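Local coordinates for protein C2 toxin component I (Clostridium botulinum, PDB 2J3X) that probably transfers ADP-ribose from NAD to actin in host cells, as the enzymatic component of the binary C2 toxin, at residues K91-R96 with T171-V176; F312-K317 with K415-V420; S262-N267 with N343-S348; I111-R116 with L129-Q134. The protein carries 2 engineered substitutions. All blocks are in the same frame, centred on the assembly; numbering follows the deposited sequence. Where two conformers were deposited one is given.

Interaction 1 of 4, residues K91-R96 with T171-V176. With SO4 (sulfate ion), chain T.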
# COMPACT_ATOMS: atom_id res chain seq x y z
N LYS A 91 8.66 6.03 -21.00
CA LYS A 91 9.44 6.49 -22.15
C LYS A 91 10.72 7.21 -21.74
O LYS A 91 11.55 7.55 -22.59
CB LYS A 91 8.57 7.39 -23.02
CG LYS A 91 7.50 6.61 -23.84
CD LYS A 91 6.53 7.52 -24.57
CE LYS A 91 5.63 6.73 -25.57
NZ LYS A 91 4.79 7.71 -26.37
N ASN A 92 10.92 7.42 -20.45
CA ASN A 92 11.95 8.33 -20.00
C ASN A 92 12.67 7.79 -18.79
O ASN A 92 12.05 7.60 -17.76
CB ASN A 92 11.25 9.66 -19.68
CG ASN A 92 12.16 10.85 -19.79
OD1 ASN A 92 12.83 11.02 -20.82
ND2 ASN A 92 12.12 11.73 -18.81
N THR A 93 13.96 7.50 -18.90
CA THR A 93 14.67 6.86 -17.80
C THR A 93 15.89 7.66 -17.33
O THR A 93 16.62 8.23 -18.17
CB THR A 93 15.15 5.46 -18.18
OG1 THR A 93 15.93 5.52 -19.38
CG2 THR A 93 13.94 4.53 -18.47
N LEU A 94 16.15 7.66 -16.02
CA LEU A 94 17.26 8.43 -15.45
C LEU A 94 18.61 7.96 -15.97
O LEU A 94 18.86 6.76 -16.02
CB LEU A 94 17.28 8.31 -13.93
CG LEU A 94 16.18 9.16 -13.27
CD1 LEU A 94 16.04 8.75 -11.80
CD2 LEU A 94 16.46 10.70 -13.41
N ASP A 95 19.50 8.90 -16.31
CA ASP A 95 20.87 8.49 -16.67
C ASP A 95 21.84 8.72 -15.51
O ASP A 95 23.01 8.33 -15.57
CB ASP A 95 21.33 9.15 -17.99
CG ASP A 95 21.42 10.67 -17.90
OD1 ASP A 95 21.02 11.26 -16.88
OD2 ASP A 95 21.93 11.28 -18.87
N ARG A 96 21.32 9.29 -14.42
CA ARG A 96 22.09 9.54 -13.19
C ARG A 96 21.12 9.28 -12.02
O ARG A 96 19.90 9.36 -12.22
CB ARG A 96 22.51 11.02 -13.11
CG ARG A 96 23.26 11.60 -14.30
CD ARG A 96 22.96 13.09 -14.41
NE ARG A 96 23.64 13.85 -13.36
CZ ARG A 96 23.66 15.19 -13.26
NH1 ARG A 96 23.01 15.98 -14.14
NH2 ARG A 96 24.32 15.74 -12.25
N THR A 171 18.40 4.74 -14.20
CA THR A 171 17.56 3.89 -15.06
C THR A 171 16.07 3.92 -14.68
O THR A 171 15.24 3.44 -15.46
CB THR A 171 18.02 2.40 -15.22
OG1 THR A 171 17.63 1.66 -14.07
CG2 THR A 171 19.54 2.25 -15.44
N PHE A 172 15.73 4.44 -13.49
CA PHE A 172 14.29 4.49 -13.13
C PHE A 172 13.52 5.45 -14.02
O PHE A 172 14.04 6.45 -14.45
CB PHE A 172 14.14 4.95 -11.69
CG PHE A 172 14.21 3.87 -10.69
CD1 PHE A 172 15.11 2.80 -10.85
CD2 PHE A 172 13.45 3.95 -9.53
CE1 PHE A 172 15.22 1.82 -9.85
CE2 PHE A 172 13.58 2.98 -8.54
CZ PHE A 172 14.45 1.92 -8.72
N ASP A 173 12.26 5.12 -14.33
CA ASP A 173 11.41 5.95 -15.18
C ASP A 173 11.11 7.22 -14.44
O ASP A 173 10.98 7.22 -13.20
CB ASP A 173 10.05 5.27 -15.43
CG ASP A 173 10.18 3.93 -16.14
OD1 ASP A 173 11.16 3.69 -16.87
OD2 ASP A 173 9.31 3.07 -15.92
N TYR A 174 10.98 8.31 -15.18
CA TYR A 174 10.68 9.60 -14.58
C TYR A 174 10.13 10.60 -15.54
O TYR A 174 10.40 10.54 -16.75
CB TYR A 174 11.89 10.23 -13.86
CG TYR A 174 12.88 10.89 -14.83
CD1 TYR A 174 13.67 10.10 -15.65
CD2 TYR A 174 13.04 12.29 -14.87
CE1 TYR A 174 14.60 10.68 -16.56
CE2 TYR A 174 13.96 12.91 -15.76
CZ TYR A 174 14.72 12.09 -16.59
OH TYR A 174 15.65 12.65 -17.44
N GLY A 175 9.40 11.55 -14.98
CA GLY A 175 8.94 12.73 -15.63
C GLY A 175 9.41 13.89 -14.81
O GLY A 175 9.97 13.70 -13.71
N VAL A 176 9.22 15.08 -15.35
CA VAL A 176 9.58 16.32 -14.64
C VAL A 176 8.40 17.24 -14.62
O VAL A 176 7.74 17.47 -15.66
CB VAL A 176 10.83 17.02 -15.26
CG1 VAL A 176 11.09 18.36 -14.51
CG2 VAL A 176 12.05 16.07 -15.13
S SO4 T . 20.29 14.78 -16.99
O1 SO4 T . 20.27 15.41 -18.31
O2 SO4 T . 21.33 13.75 -17.01
O3 SO4 T . 20.61 15.79 -15.97
O4 SO4 T . 19.00 14.13 -16.70
O HOH W 1 18.51 11.63 -16.84
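Leu-94 and Asn-92 hold the ring of Tyr-174 between them, one on each face. Leu-94 CD2 stands over the middle of the ring in a CH-pi contact, 3.6 Å from the Tyr-174 centroid and 11° off its normal. On the opposite face the amide of Asn-92 lies 30° from the ring plane and nearer the rim, with ND2 3.4 Å from Tyr-174 CZ. With chi1 at 79°, Tyr-174 CG lies between its own backbone N and carbonyl carbon, and the ring leaves from there toward Leu-94 and Asn-92.

Asn-92 also grips the Tyr-174 backbone twice. Tyr-174 N donates to Asn-92 O at 2.9 Å. Asn-92 ND2 donates to Tyr-174 O, also at 2.9 Å, with the acceptor in the amide plane but the donor above the carbonyl plane. Asn-92 OD1 takes a hydrogen bond from Lys-32 NZ. Further along, Leu-94 N bonds to Phe-172 O (2.9 Å) and Thr-171 N to Leu-94 O (2.8 Å), so the loop after helix 77-90 pairs with the approach to strand 175-178. Thr-93 and Asp-173 form a single beta bridge there.

At the outer end Tyr-174 OH is bonded to Glu-25 of helix 15-30, and a water 3.1 Å from this OH lies beside a sulfate, probably from the crystallisation liquor, that Arg-96 NH1 also binds. Backbone bonds thus fix the register of the two segments, while a ring covered on both faces and tied at its hydroxyl has little freedom to turn or shift.

Interaction 2 of 4, residues F312-K317 with K415-V420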
# COMPACT_ATOMS: atom_id res chain seq x y z
N PHE A 312 -21.27 -0.56 8.99
CA PHE A 312 -20.63 0.69 9.32
C PHE A 312 -20.22 1.39 8.03
O PHE A 312 -19.58 0.75 7.18
CB PHE A 312 -19.38 0.43 10.17
CG PHE A 312 -18.65 1.71 10.53
CD1 PHE A 312 -17.70 2.28 9.64
CD2 PHE A 312 -18.92 2.35 11.73
CE1 PHE A 312 -17.07 3.47 9.95
CE2 PHE A 312 -18.29 3.52 12.06
CZ PHE A 312 -17.37 4.11 11.17
N SER A 313 -20.50 2.67 7.90
CA SER A 313 -20.09 3.38 6.66
C SER A 313 -19.27 4.60 6.97
O SER A 313 -19.56 5.33 7.95
CB SER A 313 -21.33 3.82 5.87
OG SER A 313 -20.99 4.62 4.74
N PHE A 314 -18.31 4.88 6.08
CA PHE A 314 -17.53 6.11 6.14
C PHE A 314 -18.05 7.25 5.29
O PHE A 314 -17.40 8.32 5.18
CB PHE A 314 -16.07 5.78 5.70
CG PHE A 314 -15.27 4.99 6.71
CD1 PHE A 314 -14.80 5.59 7.90
CD2 PHE A 314 -14.95 3.66 6.44
CE1 PHE A 314 -14.03 4.88 8.82
CE2 PHE A 314 -14.18 2.94 7.37
CZ PHE A 314 -13.70 3.59 8.56
N ASP A 315 -19.18 7.04 4.62
CA ASP A 315 -19.72 8.06 3.73
C ASP A 315 -20.91 8.76 4.35
O ASP A 315 -21.68 8.12 5.08
CB ASP A 315 -20.16 7.38 2.45
CG ASP A 315 -18.95 6.94 1.61
OD1 ASP A 315 -18.19 7.85 1.23
OD2 ASP A 315 -18.78 5.74 1.43
N LYS A 316 -21.06 10.04 3.99
CA LYS A 316 -22.23 10.83 4.41
C LYS A 316 -22.76 11.59 3.17
O LYS A 316 -22.08 11.68 2.14
CB LYS A 316 -21.84 11.79 5.54
CG LYS A 316 -20.83 12.84 5.13
CD LYS A 316 -20.41 13.81 6.26
CE LYS A 316 -19.59 14.98 5.64
NZ LYS A 316 -19.29 16.15 6.58
N LYS A 317 -23.99 12.09 3.28
CA LYS A 317 -24.60 12.95 2.23
C LYS A 317 -24.43 14.44 2.53
O LYS A 317 -24.70 14.88 3.64
CB LYS A 317 -26.08 12.68 2.09
CG LYS A 317 -26.44 11.23 1.83
CD LYS A 317 -27.80 11.09 1.15
CE LYS A 317 -27.72 11.40 -0.32
NZ LYS A 317 -28.72 10.60 -1.08
N LYS A 415 -19.60 4.76 -5.74
CA LYS A 415 -18.23 4.83 -5.19
C LYS A 415 -18.39 4.66 -3.69
O LYS A 415 -19.48 4.94 -3.15
CB LYS A 415 -17.65 6.22 -5.42
CG LYS A 415 -17.43 6.61 -6.88
CD LYS A 415 -16.56 7.84 -6.96
CE LYS A 415 -17.24 9.12 -6.52
NZ LYS A 415 -16.62 10.27 -7.30
N MET A 416 -17.35 4.20 -2.99
CA MET A 416 -17.49 3.97 -1.57
C MET A 416 -16.17 4.36 -0.87
O MET A 416 -15.08 3.99 -1.36
CB MET A 416 -17.87 2.49 -1.33
CG MET A 416 -18.13 2.17 0.11
SD MET A 416 -18.47 0.42 0.40
CE MET A 416 -19.39 0.12 -1.06
N THR A 417 -16.26 5.09 0.23
CA THR A 417 -15.06 5.34 1.03
C THR A 417 -14.70 4.03 1.73
O THR A 417 -15.50 3.37 2.43
CB THR A 417 -15.26 6.48 2.05
OG1 THR A 417 -15.61 7.68 1.36
CG2 THR A 417 -13.99 6.73 2.82
N GLN A 418 -13.44 3.68 1.54
CA GLN A 418 -12.90 2.46 2.13
C GLN A 418 -11.53 2.74 2.71
O GLN A 418 -11.00 3.83 2.54
CB GLN A 418 -12.77 1.34 1.09
CG GLN A 418 -14.09 1.16 0.26
CD GLN A 418 -14.15 -0.16 -0.49
OE1 GLN A 418 -13.14 -0.69 -0.93
NE2 GLN A 418 -15.37 -0.66 -0.71
N VAL A 419 -10.98 1.77 3.43
CA VAL A 419 -9.66 2.03 4.07
C VAL A 419 -8.76 0.86 3.76
O VAL A 419 -9.16 -0.33 3.93
CB VAL A 419 -9.79 2.23 5.62
CG1 VAL A 419 -10.44 3.64 5.97
CG2 VAL A 419 -10.51 0.99 6.31
N VAL A 420 -7.50 1.20 3.40
CA VAL A 420 -6.48 0.16 3.19
C VAL A 420 -5.64 0.05 4.45
O VAL A 420 -4.98 1.03 4.84
CB VAL A 420 -5.61 0.59 1.96
CG1 VAL A 420 -4.45 -0.42 1.73
CG2 VAL A 420 -6.55 0.69 0.70
O HOH W 2 -17.87 3.94 3.27
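Asp-315 turns both carboxylate oxygens on Thr-417. OD2 uses its syn lone pair for Thr-417 N, 2.9 Å away in a nearly straight bond (163°). OD1 accepts from Thr-417 OG1 at 2.6 Å, again on the syn side but 33° out of the carboxylate plane. Thr-417 can offer both donors because OG1 lies beside its own backbone N (chi1 -59°). A second bond reaches Asp-315 OD2 from a water at 2.7 Å; the same water donates to Thr-417 O (2.6 Å) and accepts from Phe-314 N (3.0 Å), so two backbone groups are served by one molecule. Asp-315 N in turn donates to Ser-313 OG, forming an ST turn at the start of strand 315-318. The contact therefore docks the small hairpin of strands 315-318 and 321-324 on strand 414-426, the middle strand of a five-stranded sheet in the second ADP-ribosyltransferase region, through a side-chain carboxylate. Beside the polar group, Phe-314 CB rests on Thr-417 CG2 at 3.7 Å. The Phe-314 ring has Phe-312 CE1 over the centre of one face and Val-419 CG1 on the other side, 4.1 Å from Phe-314 CE2. Gln-418, whose CB leaves the strand away from segment 312-317, bonds through OE1 to Arg-300 and through NE2 to Ser-359 O.

Interaction 3 of 4, residues S262-N267 with N343-S348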
# COMPACT_ATOMS: atom_id res chain seq x y z
N SER A 262 -15.57 -22.62 13.41
CA SER A 262 -16.37 -22.42 14.66
C SER A 262 -15.66 -22.95 15.88
O SER A 262 -15.54 -22.26 16.90
CB SER A 262 -17.77 -23.00 14.55
OG SER A 262 -18.48 -22.27 13.56
N TYR A 263 -15.15 -24.17 15.76
CA TYR A 263 -14.42 -24.84 16.80
C TYR A 263 -13.25 -24.00 17.26
O TYR A 263 -13.10 -23.71 18.46
CB TYR A 263 -13.95 -26.21 16.31
CG TYR A 263 -13.21 -27.10 17.29
CD1 TYR A 263 -13.89 -27.69 18.39
CD2 TYR A 263 -11.86 -27.41 17.09
CE1 TYR A 263 -13.22 -28.52 19.27
CE2 TYR A 263 -11.18 -28.27 17.97
CZ TYR A 263 -11.89 -28.82 19.07
OH TYR A 263 -11.25 -29.68 19.94
N LEU A 264 -12.43 -23.58 16.31
CA LEU A 264 -11.26 -22.76 16.64
C LEU A 264 -11.65 -21.40 17.22
O LEU A 264 -11.02 -20.95 18.17
CB LEU A 264 -10.31 -22.63 15.42
CG LEU A 264 -9.48 -23.91 15.20
CD1 LEU A 264 -8.77 -23.84 13.80
CD2 LEU A 264 -8.43 -24.23 16.32
N ARG A 265 -12.68 -20.78 16.67
CA ARG A 265 -13.13 -19.47 17.16
C ARG A 265 -13.73 -19.58 18.56
O ARG A 265 -13.81 -18.58 19.29
CB ARG A 265 -14.11 -18.85 16.16
CG ARG A 265 -13.39 -18.24 14.94
CD ARG A 265 -14.32 -18.10 13.74
NE ARG A 265 -13.61 -17.81 12.48
CZ ARG A 265 -14.20 -17.70 11.30
NH1 ARG A 265 -15.52 -17.85 11.19
NH2 ARG A 265 -13.48 -17.43 10.20
N ASN A 266 -14.15 -20.79 18.93
CA ASN A 266 -14.70 -21.05 20.26
C ASN A 266 -13.68 -21.70 21.20
O ASN A 266 -14.07 -22.41 22.11
CB ASN A 266 -15.96 -21.94 20.18
CG ASN A 266 -17.12 -21.29 19.42
OD1 ASN A 266 -17.42 -20.10 19.57
ND2 ASN A 266 -17.79 -22.10 18.61
N ASN A 267 -12.38 -21.47 20.96
CA ASN A 267 -11.33 -22.06 21.79
C ASN A 267 -11.40 -23.58 21.99
O ASN A 267 -11.03 -24.11 23.04
CB ASN A 267 -11.22 -21.33 23.15
CG ASN A 267 -10.00 -21.78 23.97
OD1 ASN A 267 -8.92 -22.10 23.43
ND2 ASN A 267 -10.16 -21.79 25.31
N ASN A 343 -6.55 -13.99 14.42
CA ASN A 343 -7.34 -14.90 13.57
C ASN A 343 -7.25 -16.24 14.24
O ASN A 343 -6.26 -16.93 14.10
CB ASN A 343 -6.73 -15.01 12.15
CG ASN A 343 -6.91 -13.77 11.33
OD1 ASN A 343 -7.93 -13.60 10.65
ND2 ASN A 343 -5.90 -12.87 11.37
N LEU A 344 -8.28 -16.63 15.02
CA LEU A 344 -8.19 -17.89 15.75
C LEU A 344 -8.20 -19.13 14.86
O LEU A 344 -7.50 -20.07 15.13
CB LEU A 344 -9.32 -17.97 16.81
CG LEU A 344 -9.11 -17.07 18.03
CD1 LEU A 344 -10.28 -17.27 19.03
CD2 LEU A 344 -7.79 -17.39 18.67
N SER A 345 -8.95 -19.08 13.78
CA SER A 345 -8.95 -20.13 12.79
C SER A 345 -7.94 -19.83 11.66
O SER A 345 -7.29 -18.77 11.64
CB SER A 345 -10.34 -20.27 12.16
OG SER A 345 -10.43 -21.52 11.48
N PHE A 346 -7.85 -20.76 10.72
CA PHE A 346 -7.17 -20.50 9.43
C PHE A 346 -7.86 -19.33 8.75
O PHE A 346 -9.08 -19.13 8.94
CB PHE A 346 -7.26 -21.75 8.55
CG PHE A 346 -6.72 -22.97 9.21
CD1 PHE A 346 -5.35 -23.22 9.22
CD2 PHE A 346 -7.59 -23.85 9.91
CE1 PHE A 346 -4.84 -24.34 9.90
CE2 PHE A 346 -7.10 -24.97 10.58
CZ PHE A 346 -5.72 -25.24 10.56
N SER A 347 -7.14 -18.55 7.95
CA SER A 347 -7.81 -17.42 7.31
C SER A 347 -7.40 -17.29 5.86
O SER A 347 -6.23 -17.52 5.53
CB SER A 347 -7.61 -16.11 8.09
OG SER A 347 -6.24 -15.74 8.18
N SER A 348 -8.39 -16.97 5.02
CA SER A 348 -8.15 -16.82 3.59
C SER A 348 -7.75 -15.39 3.23
O SER A 348 -8.29 -14.38 3.75
CB SER A 348 -9.39 -17.22 2.78
OG SER A 348 -10.37 -16.30 3.09
O HOH W 3 -10.88 -17.11 9.29
O HOH W 4 -10.66 -16.80 12.91
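Leu-264 and Leu-344 carry the apolar contact between the last turn of helix 257-265 and the bend at 344-346. The CD1 branch of Leu-264 comes within 3.8 Å of Phe-346 CE2 and 3.7 Å of Ser-345 OG. The Phe-346 ring is further enclosed by helix 273-286 and meets Tyr-252 edge-to-face. Leu-344 packs chiefly on backbone carbonyls: its CB is 3.7 Å from Leu-264 O, and its CD1 3.8 Å from Arg-265 O. Here the helix ends in a Schellman motif, with Asn-267 at positive phi.

Polar links across the contact run through water. The side chain of Arg-265, extended from CG to NE, lays its guanidinium beside the bend with two waters at its edge, in plane. One accepts from Arg-265 NH2 at 2.8 Å and donates to Phe-346 O at 2.7 Å; the other accepts from both Arg-265 NE and Ser-345 N. Ser-345 OG is bonded to Asn-261.

Ser-348 opens the Ser-Thr-Ser sequence that marks R-S-E ADP-ribosyltransferases, probably at the NAD site as in relatives; Arg-299 and Glu-389, both beside it, fit the R and E. Leucine packing and water-mediated bonds, without a direct polar bond between the segments, thus hold the helix end to the bend.

Interaction 4 of 4, residues I111-R116 with L129-Q134. With SO4 (sulfate ion), chain O; SO4 (sulfate ion), chain Q.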
# COMPACT_ATOMS: atom_id res chain seq x y z
N ILE A 111 1.93 7.98 11.37
CA ILE A 111 2.17 8.79 12.57
C ILE A 111 0.99 9.69 12.79
O ILE A 111 0.69 10.60 11.98
CB ILE A 111 3.47 9.66 12.43
CG1 ILE A 111 4.69 8.74 12.32
CG2 ILE A 111 3.54 10.73 13.60
CD1 ILE A 111 5.97 9.62 11.96
N ASN A 112 0.28 9.38 13.88
CA ASN A 112 -0.91 10.15 14.20
C ASN A 112 -0.72 11.01 15.43
O ASN A 112 -1.67 11.65 15.85
CB ASN A 112 -2.11 9.21 14.41
CG ASN A 112 -2.39 8.35 13.17
OD1 ASN A 112 -2.40 8.87 12.05
ND2 ASN A 112 -2.66 7.07 13.39
N PHE A 113 0.49 11.07 15.95
CA PHE A 113 0.80 11.88 17.15
C PHE A 113 1.57 13.09 16.70
O PHE A 113 2.09 13.13 15.58
CB PHE A 113 1.62 11.11 18.20
CG PHE A 113 2.84 10.43 17.63
CD1 PHE A 113 4.06 11.09 17.54
CD2 PHE A 113 2.76 9.12 17.19
CE1 PHE A 113 5.17 10.41 16.99
CE2 PHE A 113 3.86 8.46 16.66
CZ PHE A 113 5.06 9.09 16.59
N SER A 114 1.68 14.09 17.57
CA SER A 114 2.27 15.37 17.17
C SER A 114 3.78 15.31 17.28
O SER A 114 4.36 14.52 18.05
CB SER A 114 1.76 16.51 18.07
OG SER A 114 1.93 16.12 19.43
N ILE A 115 4.42 16.13 16.45
CA ILE A 115 5.86 16.08 16.32
C ILE A 115 6.54 17.31 16.96
O ILE A 115 7.50 17.16 17.73
CB ILE A 115 6.22 15.98 14.80
CG1 ILE A 115 5.77 14.65 14.20
CG2 ILE A 115 7.71 16.27 14.62
CD1 ILE A 115 6.30 13.51 14.89
N ARG A 116 6.02 18.49 16.67
CA ARG A 116 6.57 19.72 17.28
C ARG A 116 5.80 19.96 18.57
O ARG A 116 4.79 20.66 18.56
CB ARG A 116 6.37 20.88 16.34
CG ARG A 116 7.28 20.78 15.06
CD ARG A 116 6.87 21.85 14.09
NE ARG A 116 7.79 21.93 12.93
CZ ARG A 116 7.43 22.36 11.73
NH1 ARG A 116 6.14 22.72 11.50
NH2 ARG A 116 8.32 22.41 10.74
N LEU A 129 11.56 12.42 18.87
CA LEU A 129 12.42 11.86 17.84
C LEU A 129 12.62 10.36 18.06
O LEU A 129 12.53 9.57 17.13
CB LEU A 129 13.79 12.53 17.90
CG LEU A 129 14.82 11.92 16.94
CD1 LEU A 129 14.45 12.03 15.45
CD2 LEU A 129 16.18 12.62 17.18
N ASP A 130 12.94 9.97 19.30
CA ASP A 130 13.12 8.57 19.61
C ASP A 130 11.87 7.71 19.36
O ASP A 130 11.95 6.56 18.87
CB ASP A 130 13.59 8.43 21.07
CG ASP A 130 15.01 8.96 21.29
OD1 ASP A 130 15.72 9.26 20.31
OD2 ASP A 130 15.41 9.05 22.47
N LYS A 131 10.70 8.25 19.72
CA LYS A 131 9.43 7.57 19.47
C LYS A 131 9.22 7.34 17.97
O LYS A 131 8.83 6.23 17.55
CB LYS A 131 8.32 8.42 20.07
CG LYS A 131 6.94 7.92 19.81
CD LYS A 131 5.94 8.82 20.56
CE LYS A 131 4.53 8.37 20.27
NZ LYS A 131 4.22 7.08 20.84
N VAL A 132 9.49 8.37 17.16
CA VAL A 132 9.40 8.26 15.69
C VAL A 132 10.38 7.20 15.18
O VAL A 132 9.98 6.33 14.41
CB VAL A 132 9.67 9.63 15.00
CG1 VAL A 132 9.87 9.44 13.47
CG2 VAL A 132 8.51 10.62 15.25
N ARG A 133 11.65 7.26 15.64
CA ARG A 133 12.65 6.24 15.24
C ARG A 133 12.17 4.82 15.56
O ARG A 133 12.24 3.93 14.72
CB ARG A 133 13.96 6.48 15.98
CG ARG A 133 14.77 7.62 15.39
CD ARG A 133 15.93 7.93 16.36
NE ARG A 133 16.86 8.90 15.78
CZ ARG A 133 17.87 9.46 16.46
NH1 ARG A 133 18.02 9.19 17.77
NH2 ARG A 133 18.69 10.31 15.85
N GLN A 134 11.66 4.61 16.77
CA GLN A 134 11.25 3.26 17.13
C GLN A 134 10.07 2.78 16.27
O GLN A 134 10.00 1.60 15.87
CB GLN A 134 10.95 3.17 18.64
CG GLN A 134 12.24 3.20 19.48
CD GLN A 134 13.30 2.22 18.93
OE1 GLN A 134 13.09 1.00 18.89
NE2 GLN A 134 14.41 2.76 18.43
S SO4 O . 2.64 18.72 14.82
O1 SO4 O . 2.36 19.42 13.60
O2 SO4 O . 2.93 17.32 14.48
O3 SO4 O . 3.77 19.27 15.56
O4 SO4 O . 1.48 18.76 15.77
S SO4 Q . 0.41 7.23 20.37
O1 SO4 Q . -0.53 7.48 19.29
O2 SO4 Q . 1.63 6.71 19.77
O3 SO4 Q . 0.63 8.56 20.98
O4 SO4 Q . -0.05 6.24 21.31
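Lys-131 NZ meets a sulfate oxygen and the ring of Phe-113 at once. It donates to O2 of the sulfate at 2.8 Å and makes a cation-pi contact with the Phe-113 centroid at 4.6 Å, 19° off the ring normal. The methylene before it is closer: Lys-131 CE stands 3.5 Å from the same centroid, almost exactly above it, in a CH-pi contact. The two side chains run antiparallel, the lysine chain passing over the ring, and a bend at the last torsion (chi4 68°) places NZ where the anion, probably from the crystallisation liquor, can be reached. Ile-111 CG2 covers the other face of Phe-113, also over its centre.

Both methyls of Val-132 make apolar contacts. Its CG2 sits at the ring edge, 3.8 Å from Phe-113 CE1, and also meets Ile-115 CD1 at 3.7 Å, while its CG1 faces Ile-111 CD1. Beyond Ile-115, a second sulfate is bound by backbone N-H groups, Ile-115 N to O2 at 2.7 Å and Arg-116 N to O3 at 2.6 Å.

Ile-115 and Val-132 both also pack on Ile-209 of strand 206-216. The arrangement is that of an amphipathic helix, 126-136, laid on a mixed sheet, with a preceding loop closing one flank of the helix in the first ADP-ribosyltransferase region.

How the interactions relate
Interactions 1 and 4 belong to the first ADP-ribosyltransferase-like region and interactions 2 and 3 to the second. Interaction 4 is formed wholly by chain that runs between the two segments of interaction 1, yet their centres are 34 Å apart. The segments of interactions 2 and 3 alternate along the chain, with centres 28 Å apart. The probable NAD site belongs to the second region: interaction 3 leads to Ser-348, near Arg-299 and Glu-389, whereas interaction 2 reaches only the strand that carries Arg-299, through Gln-418 and Arg-300. Interactions 2 and 4 approach most closely, about 11 Å between nearest atoms. Interactions 1 and 3 lie on opposite sides of the chain's centre, their own centres 48 Å apart.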